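Aspartate Carbamoyltransferase Regulatory Chain (Moritella profunda, PDB 2BE7) probably serves as the zinc-binding allosteric regulatory subunit of aspartate carbamoyltransferase, linking effector binding to the activity of the catalytic chains. Local coordinates at residues Asn112-Gly117 with Cys137-Lys142; Leu29-Leu34 with Glu103-Cys108; Gln72-Ala77 with Thr97-Val102. All blocks are in the same frame, centred on the assembly; numbering follows the deposited sequence.

Contact 1 (Asn112-Gly117 with Cys137-Lys142); sequences NCITHG and CKYCEK. With ZN (zinc ion), chain J.
Cys113, Cys137 and Cys140 grip one zinc ion between the two loops. Cys113 SG reaches the zinc at 2.4 Å. From the other loop, Cys137 SG binds the zinc at 2.4 Å and Cys140 SG binds it at 2.3 Å. Cys108 supplies the fourth sulfur. The cysteines of the second loop turn differently: Cys137 SG is anti to its backbone N (chi1 170°), while Cys140 SG sits between its N and its carbonyl carbon (chi1 68°). The two torsions bring both sulfurs of this CxxC pair to the same ion. Cys140 SG also accepts a weak bond from Lys142 N at 3.7 Å. Such an N-H could ease the negative charge on the thiolate.

Cys113 begins a type I turn that ends at His116. Beyond the metal, a few side chains meet. Ile114 CG2 lies 4.2 Å from Tyr139 CB. The side chains of Thr115 and Tyr139 cross at about a right angle, with Thr115 OG1 3.6 Å from Tyr139 CD2. The phenol oxygen of Tyr139 is hydrogen-bonded to an acidic side chain of another protein's chain, so this loop also lies at a subunit interface. Together the loops form the Cys4 zinc site of the regulatory-chain metal-binding domain.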
ATOM      1  N   ASN D 112      15.227  -1.734 -19.840  1.00 50.20           N
ATOM      2  CA  ASN D 112      15.474  -2.187 -18.487  1.00 50.02           C
ATOM      3  C   ASN D 112      16.976  -2.308 -18.174  1.00 50.04           C
ATOM      4  O   ASN D 112      17.387  -2.612 -17.034  1.00 49.45           O
ATOM      5  CB  ASN D 112      14.804  -3.544 -18.313  1.00 50.09           C
ATOM      6  CG  ASN D 112      14.725  -3.956 -16.883  1.00 50.38           C
ATOM      7  OD1 ASN D 112      14.227  -3.188 -16.056  1.00 51.28           O
ATOM      8  ND2 ASN D 112      15.234  -5.156 -16.562  1.00 47.91           N
ATOM      9  N   CYS D 113      17.787  -2.079 -19.203  1.00 50.07           N
ATOM     10  CA  CYS D 113      19.221  -2.323 -19.138  1.00 49.99           C
ATOM     11  C   CYS D 113      19.820  -1.437 -18.056  1.00 50.03           C
ATOM     12  O   CYS D 113      19.563  -0.248 -18.029  1.00 50.23           O
ATOM     13  CB  CYS D 113      19.828  -2.025 -20.502  1.00 49.98           C
ATOM     14  SG  CYS D 113      21.576  -2.220 -20.619  1.00 49.14           S
ATOM     15  N   ILE D 114      20.606  -2.016 -17.159  1.00 50.16           N
ATOM     16  CA  ILE D 114      21.220  -1.240 -16.075  1.00 50.64           C
ATOM     17  C   ILE D 114      22.011  -0.023 -16.579  1.00 50.67           C
ATOM     18  O   ILE D 114      22.376   0.871 -15.821  1.00 50.99           O
ATOM     19  CB  ILE D 114      22.185  -2.104 -15.224  1.00 50.75           C
ATOM     20  CG1 ILE D 114      22.538  -1.403 -13.895  1.00 51.03           C
ATOM     21  CG2 ILE D 114      23.478  -2.406 -16.011  1.00 50.94           C
ATOM     22  CD1 ILE D 114      21.328  -0.950 -13.062  1.00 51.58           C
ATOM     23  N   THR D 115      22.261   0.004 -17.872  1.00 50.61           N
ATOM     24  CA  THR D 115      23.174   0.954 -18.452  1.00 50.49           C
ATOM     25  C   THR D 115      22.611   2.404 -18.429  1.00 50.70           C
ATOM     26  O   THR D 115      23.371   3.386 -18.366  1.00 50.56           O
ATOM     27  CB  THR D 115      23.562   0.438 -19.858  1.00 50.20           C
ATOM     28  OG1 THR D 115      24.983   0.446 -19.982  1.00 49.52           O
ATOM     29  CG2 THR D 115      22.875   1.205 -21.000  1.00 50.30           C
ATOM     30  N   HIS D 116      21.289   2.519 -18.392  1.00 50.56           N
ATOM     31  CA  HIS D 116      20.629   3.783 -18.659  1.00 50.90           C
ATOM     32  C   HIS D 116      20.817   4.932 -17.663  1.00 51.25           C
ATOM     33  O   HIS D 116      21.395   5.963 -18.022  1.00 52.32           O
ATOM     34  CB  HIS D 116      19.176   3.543 -19.038  1.00 50.54           C
ATOM     35  CG  HIS D 116      19.052   3.019 -20.430  1.00 51.36           C
ATOM     36  ND1 HIS D 116      18.420   1.829 -20.738  1.00 52.12           N
ATOM     37  CD2 HIS D 116      19.584   3.477 -21.591  1.00 50.89           C
ATOM     38  CE1 HIS D 116      18.526   1.610 -22.037  1.00 52.69           C
ATOM     39  NE2 HIS D 116      19.232   2.591 -22.576  1.00 51.96           N
ATOM     40  N   GLY D 117      20.369   4.835 -16.433  1.00 50.99           N
ATOM     41  CA  GLY D 117      20.638   5.986 -15.566  1.00 51.02           C
ATOM     42  C   GLY D 117      22.080   6.090 -15.062  1.00 50.93           C
ATOM     43  O   GLY D 117      22.405   7.010 -14.337  1.00 50.67           O
ATOM     44  N   CYS D 137      24.800  -6.430 -26.435  1.00 51.74           N
ATOM     45  CA  CYS D 137      25.154  -5.510 -25.360  1.00 51.40           C
ATOM     46  C   CYS D 137      26.006  -6.166 -24.270  1.00 51.08           C
ATOM     47  O   CYS D 137      25.652  -7.204 -23.725  1.00 50.70           O
ATOM     48  CB  CYS D 137      23.878  -4.956 -24.746  1.00 51.35           C
ATOM     49  SG  CYS D 137      24.124  -4.047 -23.259  1.00 51.58           S
ATOM     50  N   LYS D 138      27.133  -5.540 -23.965  1.00 50.82           N
ATOM     51  CA  LYS D 138      28.053  -6.018 -22.929  1.00 50.78           C
ATOM     52  C   LYS D 138      27.375  -6.205 -21.561  1.00 50.62           C
ATOM     53  O   LYS D 138      27.659  -7.154 -20.852  1.00 50.57           O
ATOM     54  CB  LYS D 138      29.207  -5.026 -22.816  1.00 50.76           C
ATOM     55  CG  LYS D 138      30.225  -5.272 -21.716  1.00 51.52           C
ATOM     56  CD  LYS D 138      31.025  -3.975 -21.472  1.00 52.15           C
ATOM     57  CE  LYS D 138      32.040  -4.091 -20.351  1.00 51.65           C
ATOM     58  NZ  LYS D 138      31.890  -2.916 -19.458  1.00 51.44           N
ATOM     59  N   TYR D 139      26.479  -5.299 -21.203  1.00 50.52           N
ATOM     60  CA  TYR D 139      25.813  -5.369 -19.912  1.00 50.84           C
ATOM     61  C   TYR D 139      24.609  -6.336 -19.913  1.00 50.81           C
ATOM     62  O   TYR D 139      24.732  -7.434 -19.395  1.00 50.80           O
ATOM     63  CB  TYR D 139      25.450  -3.958 -19.423  1.00 51.10           C
ATOM     64  CG  TYR D 139      26.677  -3.144 -19.114  1.00 50.88           C
ATOM     65  CD1 TYR D 139      27.274  -3.221 -17.871  1.00 52.15           C
ATOM     66  CD2 TYR D 139      27.266  -2.338 -20.073  1.00 50.15           C
ATOM     67  CE1 TYR D 139      28.413  -2.497 -17.573  1.00 52.01           C
ATOM     68  CE2 TYR D 139      28.406  -1.616 -19.791  1.00 50.53           C
ATOM     69  CZ  TYR D 139      28.977  -1.700 -18.534  1.00 51.31           C
ATOM     70  OH  TYR D 139      30.122  -1.006 -18.215  1.00 51.01           O
ATOM     71  N   CYS D 140      23.482  -5.963 -20.516  1.00 50.76           N
ATOM     72  CA  CYS D 140      22.285  -6.826 -20.502  1.00 51.37           C
ATOM     73  C   CYS D 140      22.363  -8.118 -21.317  1.00 51.69           C
ATOM     74  O   CYS D 140      21.471  -8.966 -21.210  1.00 52.48           O
ATOM     75  CB  CYS D 140      21.045  -6.062 -20.963  1.00 51.72           C
ATOM     76  SG  CYS D 140      21.047  -5.587 -22.675  1.00 51.46           S
ATOM     77  N   GLU D 141      23.391  -8.246 -22.146  1.00 51.65           N
ATOM     78  CA  GLU D 141      23.642  -9.452 -22.942  1.00 51.56           C
ATOM     79  C   GLU D 141      22.561  -9.793 -23.991  1.00 52.15           C
ATOM     80  O   GLU D 141      22.577 -10.881 -24.602  1.00 52.24           O
ATOM     81  CB  GLU D 141      23.964 -10.631 -22.028  1.00 51.13           C
ATOM     82  CG  GLU D 141      25.356 -10.530 -21.453  1.00 50.38           C
ATOM     83  CD  GLU D 141      25.691 -11.646 -20.494  1.00 48.91           C
ATOM     84  OE1 GLU D 141      25.679 -11.392 -19.268  1.00 47.00           O
ATOM     85  OE2 GLU D 141      25.957 -12.769 -20.972  1.00 48.09           O
ATOM     86  N   LYS D 142      21.665  -8.842 -24.240  1.00 52.51           N
ATOM     87  CA  LYS D 142      20.672  -8.987 -25.291  1.00 52.95           C
ATOM     88  C   LYS D 142      21.284  -8.566 -26.629  1.00 53.21           C
ATOM     89  O   LYS D 142      22.222  -7.773 -26.669  1.00 53.32           O
ATOM     90  CB  LYS D 142      19.433  -8.175 -24.949  1.00 53.04           C
ATOM     91  CG  LYS D 142      18.893  -8.521 -23.576  1.00 54.25           C
ATOM     92  CD  LYS D 142      17.378  -8.395 -23.456  1.00 55.65           C
ATOM     93  CE  LYS D 142      16.891  -9.137 -22.209  1.00 56.01           C
ATOM     94  NZ  LYS D 142      17.328 -10.577 -22.181  1.00 56.04           N
TER
HETATM   95 ZN    ZN J1108      21.891  -3.443 -22.641  1.00 49.41          ZN

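Contact 2 (Leu29-Leu34 with Glu103-Cys108); sequences LKLFSL and ENVFPC. With ZN (zinc ion), chain J.
Leu31 and Val105 meet with their side chains crossed at about a right angle. Leu31 CD2 comes to 3.7 Å from Val105 CG1, and Leu31 CG lies 3.6 Å from the backbone O of Val105. The two branches of Val105 take different partners. CG1 is anti to the backbone N (chi1 174°) and serves Leu31. CG2 is anti to the carbonyl carbon and serves Phe32, whose CZ lies 3.8 Å from it. The Phe32 ring meets this methyl obliquely.

Leu31 and Phe32 lie at the C-terminal part of the helix that begins at residue 25, in the allosteric domain. The helix closes in a Schellman motif at Ser33, which has positive phi. Residues 103-108 form an irregular loop of the metal-binding domain, so the contact is an apolar patch between the two domains.

Phe106 takes part at the margin. Its CE2 lies 4.4 Å from Leu31 CD2, again an oblique approach. One face of the Phe106 ring has Val105 CG1 over its centre, so this methyl touches both Leu31 and Phe106. The Phe106 O is bonded by Ser122 OG. Farther along, Cys108 SG binds the zinc ion at 2.2 Å.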
ATOM      1  N   LEU D  29      30.122  14.082 -35.842  1.00 53.41           N
ATOM      2  CA  LEU D  29      30.564  15.213 -35.014  1.00 53.64           C
ATOM      3  C   LEU D  29      30.124  15.038 -33.569  1.00 53.53           C
ATOM      4  O   LEU D  29      30.953  15.029 -32.657  1.00 53.43           O
ATOM      5  CB  LEU D  29      30.002  16.544 -35.527  1.00 53.84           C
ATOM      6  CG  LEU D  29      30.726  17.278 -36.658  1.00 54.79           C
ATOM      7  CD1 LEU D  29      32.233  17.321 -36.431  1.00 55.47           C
ATOM      8  CD2 LEU D  29      30.416  16.645 -37.997  1.00 55.60           C
ATOM      9  N   LYS D  30      28.812  14.896 -33.383  1.00 53.41           N
ATOM     10  CA  LYS D  30      28.199  14.821 -32.048  1.00 53.39           C
ATOM     11  C   LYS D  30      28.674  13.616 -31.228  1.00 53.19           C
ATOM     12  O   LYS D  30      29.091  13.765 -30.079  1.00 53.22           O
ATOM     13  CB  LYS D  30      26.669  14.785 -32.161  1.00 53.31           C
ATOM     14  N   LEU D  31      28.614  12.432 -31.832  1.00 52.90           N
ATOM     15  CA  LEU D  31      28.891  11.176 -31.118  1.00 52.64           C
ATOM     16  C   LEU D  31      30.380  10.926 -30.822  1.00 52.35           C
ATOM     17  O   LEU D  31      30.705  10.253 -29.851  1.00 52.24           O
ATOM     18  CB  LEU D  31      28.274   9.974 -31.869  1.00 52.74           C
ATOM     19  CG  LEU D  31      26.900   9.415 -31.429  1.00 52.39           C
ATOM     20  CD1 LEU D  31      25.938  10.461 -30.880  1.00 52.06           C
ATOM     21  CD2 LEU D  31      26.247   8.675 -32.591  1.00 52.45           C
ATOM     22  N   PHE D  32      31.278  11.468 -31.639  1.00 52.12           N
ATOM     23  CA  PHE D  32      32.723  11.255 -31.442  1.00 51.89           C
ATOM     24  C   PHE D  32      33.454  12.535 -30.987  1.00 51.69           C
ATOM     25  O   PHE D  32      34.690  12.578 -30.918  1.00 51.34           O
ATOM     26  CB  PHE D  32      33.352  10.669 -32.716  1.00 51.96           C
ATOM     27  CG  PHE D  32      32.916   9.247 -33.020  1.00 51.90           C
ATOM     28  CD1 PHE D  32      31.630   8.975 -33.493  1.00 52.16           C
ATOM     29  CD2 PHE D  32      33.797   8.182 -32.846  1.00 51.74           C
ATOM     30  CE1 PHE D  32      31.235   7.669 -33.776  1.00 52.11           C
ATOM     31  CE2 PHE D  32      33.408   6.874 -33.125  1.00 51.66           C
ATOM     32  CZ  PHE D  32      32.127   6.617 -33.589  1.00 51.81           C
ATOM     33  N   SER D  33      32.675  13.564 -30.662  1.00 51.51           N
ATOM     34  CA  SER D  33      33.199  14.795 -30.077  1.00 51.37           C
ATOM     35  C   SER D  33      34.419  15.344 -30.827  1.00 51.29           C
ATOM     36  O   SER D  33      35.390  15.767 -30.203  1.00 51.31           O
ATOM     37  CB  SER D  33      33.551  14.557 -28.605  1.00 51.26           C
ATOM     38  N   LEU D  34      34.350  15.355 -32.161  1.00 51.27           N
ATOM     39  CA  LEU D  34      35.490  15.755 -33.018  1.00 51.19           C
ATOM     40  C   LEU D  34      35.827  17.249 -32.971  1.00 51.20           C
ATOM     41  O   LEU D  34      36.946  17.645 -33.303  1.00 51.15           O
ATOM     42  CB  LEU D  34      35.256  15.331 -34.479  1.00 51.10           C
ATOM     43  CG  LEU D  34      35.131  13.826 -34.758  1.00 51.06           C
ATOM     44  CD1 LEU D  34      34.859  13.557 -36.233  1.00 50.61           C
ATOM     45  CD2 LEU D  34      36.375  13.058 -34.291  1.00 50.94           C
ATOM     46  N   GLU D 103      32.490   1.065 -28.308  1.00 51.56           N
ATOM     47  CA  GLU D 103      32.375   1.747 -26.994  1.00 51.68           C
ATOM     48  C   GLU D 103      31.591   3.076 -27.165  1.00 51.62           C
ATOM     49  O   GLU D 103      31.241   3.427 -28.279  1.00 51.97           O
ATOM     50  CB  GLU D 103      33.746   1.944 -26.331  1.00 51.74           C
ATOM     51  N   ASN D 104      31.337   3.817 -26.085  1.00 51.21           N
ATOM     52  CA  ASN D 104      30.143   4.703 -26.016  1.00 50.79           C
ATOM     53  C   ASN D 104      29.780   5.491 -27.284  1.00 50.11           C
ATOM     54  O   ASN D 104      30.252   6.587 -27.506  1.00 49.81           O
ATOM     55  CB  ASN D 104      30.100   5.600 -24.744  1.00 51.10           C
ATOM     56  CG  ASN D 104      31.061   6.776 -24.788  1.00 50.85           C
ATOM     57  OD1 ASN D 104      32.249   6.611 -25.020  1.00 53.40           O
ATOM     58  ND2 ASN D 104      30.550   7.966 -24.535  1.00 49.60           N
ATOM     59  N   VAL D 105      28.914   4.900 -28.096  1.00 49.63           N
ATOM     60  CA  VAL D 105      28.309   5.564 -29.252  1.00 49.02           C
ATOM     61  C   VAL D 105      26.788   5.530 -29.154  1.00 48.67           C
ATOM     62  O   VAL D 105      26.136   6.554 -29.355  1.00 48.44           O
ATOM     63  CB  VAL D 105      28.735   4.893 -30.573  1.00 48.93           C
ATOM     64  CG1 VAL D 105      27.995   5.502 -31.769  1.00 48.93           C
ATOM     65  CG2 VAL D 105      30.217   5.043 -30.771  1.00 49.03           C
ATOM     66  N   PHE D 106      26.238   4.348 -28.854  1.00 48.52           N
ATOM     67  CA  PHE D 106      24.785   4.099 -28.856  1.00 48.21           C
ATOM     68  C   PHE D 106      24.254   3.652 -27.497  1.00 48.00           C
ATOM     69  O   PHE D 106      24.922   2.919 -26.773  1.00 47.50           O
ATOM     70  CB  PHE D 106      24.432   3.017 -29.878  1.00 48.26           C
ATOM     71  CG  PHE D 106      24.959   3.289 -31.276  1.00 48.47           C
ATOM     72  CD1 PHE D 106      26.022   2.549 -31.788  1.00 48.08           C
ATOM     73  CD2 PHE D 106      24.386   4.278 -32.073  1.00 47.51           C
ATOM     74  CE1 PHE D 106      26.499   2.789 -33.060  1.00 48.00           C
ATOM     75  CE2 PHE D 106      24.859   4.531 -33.335  1.00 47.43           C
ATOM     76  CZ  PHE D 106      25.917   3.784 -33.838  1.00 48.16           C
ATOM     77  N   PRO D 107      23.024   4.065 -27.163  1.00 47.98           N
ATOM     78  CA  PRO D 107      22.414   3.575 -25.958  1.00 48.11           C
ATOM     79  C   PRO D 107      21.816   2.209 -26.254  1.00 48.31           C
ATOM     80  O   PRO D 107      21.477   1.928 -27.391  1.00 48.85           O
ATOM     81  CB  PRO D 107      21.318   4.607 -25.686  1.00 47.86           C
ATOM     82  CG  PRO D 107      20.867   5.004 -27.020  1.00 47.64           C
ATOM     83  CD  PRO D 107      22.103   4.947 -27.902  1.00 48.18           C
ATOM     84  N   CYS D 108      21.698   1.368 -25.244  1.00 48.82           N
ATOM     85  CA  CYS D 108      21.070   0.055 -25.399  1.00 49.07           C
ATOM     86  C   CYS D 108      19.570   0.161 -25.723  1.00 48.82           C
ATOM     87  O   CYS D 108      18.834   0.897 -25.058  1.00 48.82           O
ATOM     88  CB  CYS D 108      21.255  -0.740 -24.114  1.00 49.25           C
ATOM     89  SG  CYS D 108      20.794  -2.422 -24.263  1.00 49.94           S
TER
HETATM   90 ZN    ZN J1108      21.891  -3.443 -22.641  1.00 49.41          ZN

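Contact 3 (Gln72-Ala77 with Thr97-Val102); sequences QLALLA and TLPNEV
Leu75 and Val102 form the apolar centre, reaching toward each other tip to tip. Leu75 CD1 lies 3.4 Å from Val102 CG2. Leu75 CG sits anti to its carbonyl carbon, and there it also meets Leu98. The Leu75 and Leu98 side chains cross at about a right angle, with Leu75 CG 3.9 Å from Leu98 CD1. Ile126 of strand 124-129 touches Leu75, Leu98, Pro99 and Val102, so the cluster is continued by the sheet of the metal-binding domain.

Ala74 lies next to this centre. Its methyl points toward residues 97-102 and packs on the backbone, with Ala74 CB 3.7 Å from Thr97 O. The same CB is 4.2 Å from Leu98 CD1. Pro99 is a further apolar neighbour of Ala74 and leads on to Gln72.

Gln72 makes the polar edge. Its side chain is bent at chi2 (-72°) and crosses Pro99 at about a right angle, with Gln72 NE2 3.4 Å from Pro99 CG. NE2 then donates to Glu101 O at 2.8 Å. The bond is not straight: its N-H...O angle is 135°, and the donor is tilted 24° from the carbonyl plane. Gln72 OE1 accepts from Glu103 N. One amide thus meets the backbone of strand 101-102 and the residue after it, using a donor and an acceptor. The chemistry implies a mixed contact: van der Waals packing supplies its bulk, and one side-chain amide adds a directional bond to the strand at the edge, which strand 124-129 also pairs through its backbone.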
ATOM      1  N   GLN D  72      35.587   2.498 -35.691  1.00 55.18           N
ATOM      2  CA  GLN D  72      34.389   2.770 -34.880  1.00 55.14           C
ATOM      3  C   GLN D  72      33.304   3.488 -35.687  1.00 55.09           C
ATOM      4  O   GLN D  72      32.110   3.277 -35.469  1.00 55.02           O
ATOM      5  CB  GLN D  72      34.745   3.591 -33.643  1.00 55.11           C
ATOM      6  CG  GLN D  72      35.514   2.817 -32.586  1.00 55.35           C
ATOM      7  CD  GLN D  72      34.651   1.805 -31.846  1.00 55.24           C
ATOM      8  OE1 GLN D  72      34.340   1.978 -30.667  1.00 55.17           O
ATOM      9  NE2 GLN D  72      34.257   0.745 -32.540  1.00 55.19           N
ATOM     10  N   LEU D  73      33.745   4.306 -36.639  1.00 55.00           N
ATOM     11  CA  LEU D  73      32.859   5.076 -37.511  1.00 54.82           C
ATOM     12  C   LEU D  73      32.062   4.206 -38.480  1.00 54.74           C
ATOM     13  O   LEU D  73      31.040   4.639 -39.006  1.00 54.72           O
ATOM     14  CB  LEU D  73      33.676   6.083 -38.327  1.00 54.84           C
ATOM     15  CG  LEU D  73      34.648   7.016 -37.595  1.00 54.84           C
ATOM     16  CD1 LEU D  73      35.360   7.938 -38.591  1.00 54.44           C
ATOM     17  CD2 LEU D  73      33.929   7.832 -36.530  1.00 54.84           C
ATOM     18  N   ALA D  74      32.535   2.986 -38.709  1.00 54.69           N
ATOM     19  CA  ALA D  74      31.956   2.068 -39.700  1.00 54.76           C
ATOM     20  C   ALA D  74      30.456   1.791 -39.551  1.00 54.86           C
ATOM     21  O   ALA D  74      29.826   1.271 -40.470  1.00 54.88           O
ATOM     22  CB  ALA D  74      32.725   0.742 -39.686  1.00 54.77           C
ATOM     23  N   LEU D  75      29.888   2.111 -38.396  1.00 55.02           N
ATOM     24  CA  LEU D  75      28.469   1.864 -38.149  1.00 55.21           C
ATOM     25  C   LEU D  75      27.576   3.058 -38.515  1.00 55.27           C
ATOM     26  O   LEU D  75      26.418   2.883 -38.881  1.00 54.89           O
ATOM     27  CB  LEU D  75      28.270   1.431 -36.693  1.00 55.31           C
ATOM     28  CG  LEU D  75      28.605  -0.054 -36.480  1.00 55.42           C
ATOM     29  CD1 LEU D  75      29.205  -0.306 -35.110  1.00 55.54           C
ATOM     30  CD2 LEU D  75      27.363  -0.930 -36.710  1.00 55.47           C
ATOM     31  N   LEU D  76      28.121   4.265 -38.419  1.00 55.74           N
ATOM     32  CA  LEU D  76      27.409   5.473 -38.851  1.00 56.17           C
ATOM     33  C   LEU D  76      27.579   5.753 -40.351  1.00 56.50           C
ATOM     34  O   LEU D  76      26.763   6.464 -40.948  1.00 56.51           O
ATOM     35  CB  LEU D  76      27.886   6.685 -38.051  1.00 56.12           C
ATOM     36  CG  LEU D  76      27.508   6.699 -36.573  1.00 55.90           C
ATOM     37  CD1 LEU D  76      28.248   7.838 -35.888  1.00 56.04           C
ATOM     38  CD2 LEU D  76      25.993   6.822 -36.375  1.00 55.49           C
ATOM     39  N   ALA D  77      28.637   5.190 -40.937  1.00 56.73           N
ATOM     40  CA  ALA D  77      28.973   5.398 -42.344  1.00 56.98           C
ATOM     41  C   ALA D  77      29.965   4.334 -42.808  1.00 57.32           C
ATOM     42  O   ALA D  77      31.152   4.627 -42.975  1.00 57.44           O
ATOM     43  CB  ALA D  77      29.564   6.779 -42.542  1.00 57.02           C
ATOM     44  N   THR D  97      36.309  -1.537 -41.997  1.00 54.43           N
ATOM     45  CA  THR D  97      35.555  -2.766 -41.751  1.00 54.24           C
ATOM     46  C   THR D  97      34.907  -2.620 -40.384  1.00 53.99           C
ATOM     47  O   THR D  97      35.388  -1.865 -39.532  1.00 54.02           O
ATOM     48  CB  THR D  97      36.437  -4.035 -41.717  1.00 54.15           C
ATOM     49  OG1 THR D  97      37.420  -3.979 -42.755  1.00 54.38           O
ATOM     50  CG2 THR D  97      35.584  -5.297 -41.897  1.00 54.20           C
ATOM     51  N   LEU D  98      33.817  -3.348 -40.182  1.00 53.61           N
ATOM     52  CA  LEU D  98      33.149  -3.406 -38.890  1.00 53.26           C
ATOM     53  C   LEU D  98      34.155  -3.850 -37.821  1.00 53.16           C
ATOM     54  O   LEU D  98      34.897  -4.809 -38.044  1.00 53.31           O
ATOM     55  CB  LEU D  98      31.968  -4.383 -38.967  1.00 53.08           C
ATOM     56  CG  LEU D  98      30.611  -3.909 -38.449  1.00 52.90           C
ATOM     57  CD1 LEU D  98      30.204  -2.558 -39.021  1.00 52.53           C
ATOM     58  CD2 LEU D  98      29.553  -4.951 -38.774  1.00 52.53           C
ATOM     59  N   PRO D  99      34.205  -3.151 -36.667  1.00 52.99           N
ATOM     60  CA  PRO D  99      35.113  -3.574 -35.604  1.00 52.87           C
ATOM     61  C   PRO D  99      34.489  -4.711 -34.806  1.00 52.74           C
ATOM     62  O   PRO D  99      33.371  -5.129 -35.096  1.00 52.89           O
ATOM     63  CB  PRO D  99      35.245  -2.324 -34.741  1.00 52.81           C
ATOM     64  CG  PRO D  99      33.939  -1.646 -34.878  1.00 52.91           C
ATOM     65  CD  PRO D  99      33.421  -1.969 -36.265  1.00 53.05           C
ATOM     66  N   ASN D 100      35.201  -5.210 -33.809  1.00 52.52           N
ATOM     67  CA  ASN D 100      34.636  -6.238 -32.946  1.00 52.41           C
ATOM     68  C   ASN D 100      33.706  -5.640 -31.874  1.00 52.49           C
ATOM     69  O   ASN D 100      32.791  -6.314 -31.407  1.00 52.26           O
ATOM     70  CB  ASN D 100      35.751  -7.089 -32.314  1.00 52.37           C
ATOM     71  CG  ASN D 100      36.351  -8.116 -33.292  1.00 51.98           C
ATOM     72  OD1 ASN D 100      35.885  -8.275 -34.421  1.00 51.79           O
ATOM     73  ND2 ASN D 100      37.383  -8.818 -32.846  1.00 51.41           N
ATOM     74  N   GLU D 101      33.910  -4.366 -31.533  1.00 52.70           N
ATOM     75  CA  GLU D 101      33.255  -3.759 -30.377  1.00 52.61           C
ATOM     76  C   GLU D 101      33.085  -2.240 -30.512  1.00 52.13           C
ATOM     77  O   GLU D 101      34.013  -1.551 -30.919  1.00 52.04           O
ATOM     78  CB  GLU D 101      34.093  -4.070 -29.144  1.00 52.85           C
ATOM     79  CG  GLU D 101      33.322  -4.755 -28.027  1.00 54.80           C
ATOM     80  CD  GLU D 101      34.235  -5.368 -26.972  1.00 57.23           C
ATOM     81  OE1 GLU D 101      35.478  -5.278 -27.126  1.00 58.58           O
ATOM     82  OE2 GLU D 101      33.704  -5.930 -25.983  1.00 58.25           O
ATOM     83  N   VAL D 102      31.911  -1.733 -30.130  1.00 51.73           N
ATOM     84  CA  VAL D 102      31.591  -0.298 -30.169  1.00 51.52           C
ATOM     85  C   VAL D 102      31.503   0.287 -28.759  1.00 51.60           C
ATOM     86  O   VAL D 102      30.521   0.034 -28.077  1.00 52.14           O
ATOM     87  CB  VAL D 102      30.200  -0.048 -30.808  1.00 51.42           C
ATOM     88  CG1 VAL D 102      30.131   1.337 -31.413  1.00 51.50           C
ATOM     89  CG2 VAL D 102      29.883  -1.064 -31.850  1.00 51.66           C
TER

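How the contacts relate
Contact 2 opens first, at the end of helix 25-32. Contact 3 opens next, at residues 72-77, after strand 56-61 and helix 67-70. The chain adds strands 82-86 and 89-94, and residues 97-102 close contact 3. Residues 103-108 follow at once and close contact 2, so contact 3 is nested inside it. Contact 1 comes later, in series, and spans strands 124-129 and 132-137. Contacts 2 and 3 touch through Phe32, Gln72, Leu73, Leu76 and Glu103. Together they join the five-stranded allosteric domain to the four-stranded metal-binding domain. Contacts 1 and 2 share the zinc ion, with Cys108 as the link.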